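Local coordinates for scarecrow-like protein 3 (Arabidopsis thaliana, PDB 6KPB), which is a probable GRAS-family transcription factor, thought to act in plant development, that binds zinc finger proteins such as JACKDAW, at residues R52-I57 and D91-A97. Numbering follows the deposited sequence.
Sequences RGLYLI and DTMQRIA
Arg-52 reaches across to Asp-91 and Gln-94, the two residues of a capping box that opens helix 92-109. Segments 52-57 and 92-97 run in nearly the same direction, 23° apart, with axes 9.3 Å apart at closest approach, in the helical part of the GRAS domain. In the box, Asp-91 OD1 accepts from Met-93 N at 2.9 Å, and Gln-94 OE1 accepts from Asp-91 N at 3.0 Å, from above the carbonyl plane. The Arg-52 guanidinium lies over the Gln-94 amide, the two planes stacked 21° apart. CD of Arg-52 rests on Gln-94 CG at 3.6 Å. The Asp-91 carboxylate lies at the guanidinium edge, nearly coplanar with it, and the pair forms a salt bridge. Arg-52 NH1 and Asp-91 OD2 are modelled too close, so the exact geometry is doubtful. Gln-94 NE2 is bonded to Leu-85 O, which helps to fix the amide. With an alanine in place of Gln-94, Asp-91 N would probably lose its side-chain acceptor and the guanidinium the flat group stacked on it. Beyond this polar end the contact is apolar. The CA atoms of Gly-53 and Met-93 are 5.5 Å apart, and the absence of a side chain at Gly-53 probably helps this approach. Met-93 CG lies 3.5 Å from Gly-53 O. It is anti to the Met-93 backbone N (chi1 -155°), and the chain then bends, carrying the methyl to Ile-57. Both residues also pack on the bound peptide. Leu-56 puts CD1 near Met-93 O and CD2 on Ala-97 CB, at 3.7 Å.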
loop_
_atom_site.group_PDB
_atom_site.type_symbol
_atom_site.label_atom_id
_atom_site.label_comp_id
_atom_site.label_asym_id
_atom_site.label_seq_id
_atom_site.Cartn_x
_atom_site.Cartn_y
_atom_site.Cartn_z
ATOM N N ARG A 52 -24.844 -15.313 12.600
ATOM C CA ARG A 52 -23.483 -14.901 12.276
ATOM C C ARG A 52 -23.160 -13.541 12.880
ATOM O O ARG A 52 -22.059 -13.334 13.404
ATOM C CB ARG A 52 -23.296 -14.873 10.759
ATOM C CG ARG A 52 -22.025 -14.186 10.296
ATOM C CD ARG A 52 -22.312 -13.276 9.116
ATOM N NE ARG A 52 -22.700 -14.019 7.920
ATOM C CZ ARG A 52 -23.457 -13.518 6.950
ATOM N NH1 ARG A 52 -23.922 -12.280 7.043
ATOM N NH2 ARG A 52 -23.762 -14.259 5.893
ATOM N N GLY A 53 -24.111 -12.606 12.828
ATOM C CA GLY A 53 -23.841 -11.263 13.321
ATOM C C GLY A 53 -23.623 -11.220 14.821
ATOM O O GLY A 53 -22.649 -10.634 15.302
ATOM N N LEU A 54 -24.526 -11.843 15.583
ATOM C CA LEU A 54 -24.412 -11.812 17.037
ATOM C C LEU A 54 -23.183 -12.575 17.516
ATOM O O LEU A 54 -22.538 -12.174 18.492
ATOM C CB LEU A 54 -25.679 -12.380 17.675
ATOM C CG LEU A 54 -26.301 -11.479 18.740
ATOM C CD1 LEU A 54 -26.547 -10.117 18.142
ATOM C CD2 LEU A 54 -27.594 -12.066 19.274
ATOM N N TYR A 55 -22.847 -13.677 16.843
ATOM C CA TYR A 55 -21.633 -14.410 17.185
ATOM C C TYR A 55 -20.389 -13.568 16.938
ATOM O O TYR A 55 -19.402 -13.687 17.673
ATOM C CB TYR A 55 -21.572 -15.712 16.385
ATOM C CG TYR A 55 -20.478 -16.663 16.814
ATOM C CD1 TYR A 55 -20.223 -16.897 18.160
ATOM C CD2 TYR A 55 -19.698 -17.323 15.875
ATOM C CE1 TYR A 55 -19.223 -17.768 18.557
ATOM C CE2 TYR A 55 -18.697 -18.194 16.261
ATOM C CZ TYR A 55 -18.463 -18.412 17.602
ATOM O OH TYR A 55 -17.465 -19.278 17.987
ATOM N N LEU A 56 -20.420 -12.707 15.917
ATOM C CA LEU A 56 -19.299 -11.807 15.668
ATOM C C LEU A 56 -19.098 -10.842 16.829
ATOM O O LEU A 56 -17.960 -10.523 17.190
ATOM C CB LEU A 56 -19.522 -11.038 14.365
ATOM C CG LEU A 56 -19.283 -11.799 13.061
ATOM C CD1 LEU A 56 -19.862 -11.043 11.873
ATOM C CD2 LEU A 56 -17.799 -12.047 12.867
ATOM N N ILE A 57 -20.196 -10.361 17.420
ATOM C CA ILE A 57 -20.097 -9.444 18.554
ATOM C C ILE A 57 -19.440 -10.137 19.739
ATOM O O ILE A 57 -18.514 -9.604 20.361
ATOM C CB ILE A 57 -21.487 -8.901 18.931
ATOM C CG1 ILE A 57 -22.272 -8.512 17.679
ATOM C CG2 ILE A 57 -21.360 -7.715 19.874
ATOM C CD1 ILE A 57 -23.657 -7.998 17.977
ATOM N N ASP A 91 -22.288 -8.287 4.938
ATOM C CA ASP A 91 -23.317 -7.395 5.450
ATOM C C ASP A 91 -22.688 -6.424 6.449
ATOM O O ASP A 91 -21.470 -6.400 6.647
ATOM C CB ASP A 91 -24.468 -8.201 6.051
ATOM C CG ASP A 91 -24.139 -8.777 7.416
ATOM O OD1 ASP A 91 -24.332 -8.063 8.422
ATOM O OD2 ASP A 91 -23.691 -9.940 7.486
ATOM N N THR A 92 -23.526 -5.609 7.093
ATOM C CA THR A 92 -23.022 -4.555 7.971
ATOM C C THR A 92 -22.162 -5.126 9.092
ATOM O O THR A 92 -21.071 -4.616 9.374
ATOM C CB THR A 92 -24.190 -3.756 8.549
ATOM O OG1 THR A 92 -25.046 -3.331 7.485
ATOM C CG2 THR A 92 -23.688 -2.533 9.310
ATOM N N MET A 93 -22.637 -6.190 9.745
ATOM C CA MET A 93 -21.891 -6.754 10.865
ATOM C C MET A 93 -20.599 -7.417 10.406
ATOM O O MET A 93 -19.596 -7.378 11.127
ATOM C CB MET A 93 -22.759 -7.749 11.630
ATOM C CG MET A 93 -22.327 -7.919 13.070
ATOM S SD MET A 93 -22.388 -6.347 13.950
ATOM C CE MET A 93 -20.987 -6.513 15.053
ATOM N N GLN A 94 -20.598 -8.022 9.216
ATOM C CA GLN A 94 -19.366 -8.598 8.689
ATOM C C GLN A 94 -18.333 -7.516 8.410
ATOM O O GLN A 94 -17.138 -7.706 8.664
ATOM C CB GLN A 94 -19.652 -9.394 7.417
ATOM C CG GLN A 94 -20.637 -10.528 7.603
ATOM C CD GLN A 94 -20.774 -11.392 6.366
ATOM O OE1 GLN A 94 -21.671 -11.189 5.547
ATOM N NE2 GLN A 94 -19.886 -12.370 6.227
ATOM N N ARG A 95 -18.776 -6.375 7.881
ATOM C CA ARG A 95 -17.852 -5.280 7.606
ATOM C C ARG A 95 -17.354 -4.654 8.904
ATOM O O ARG A 95 -16.152 -4.408 9.062
ATOM C CB ARG A 95 -18.533 -4.244 6.711
ATOM C CG ARG A 95 -18.983 -4.812 5.363
ATOM C CD ARG A 95 -20.086 -3.974 4.729
ATOM N NE ARG A 95 -19.596 -3.115 3.655
ATOM C CZ ARG A 95 -19.614 -3.446 2.367
ATOM N NH1 ARG A 95 -20.095 -4.622 1.992
ATOM N NH2 ARG A 95 -19.149 -2.602 1.455
ATOM N N ILE A 96 -18.262 -4.407 9.851
ATOM C CA ILE A 96 -17.866 -3.882 11.159
ATOM C C ILE A 96 -16.844 -4.802 11.813
ATOM O O ILE A 96 -15.789 -4.357 12.281
ATOM C CB ILE A 96 -19.102 -3.692 12.057
ATOM C CG1 ILE A 96 -19.896 -2.455 11.635
ATOM C CG2 ILE A 96 -18.688 -3.589 13.520
ATOM C CD1 ILE A 96 -19.300 -1.156 12.124
ATOM N N ALA A 97 -17.142 -6.103 11.848
ATOM C CA ALA A 97 -16.230 -7.055 12.469
ATOM C C ALA A 97 -14.866 -7.054 11.795
ATOM O O ALA A 97 -13.846 -7.239 12.466
ATOM C CB ALA A 97 -16.836 -8.457 12.439
#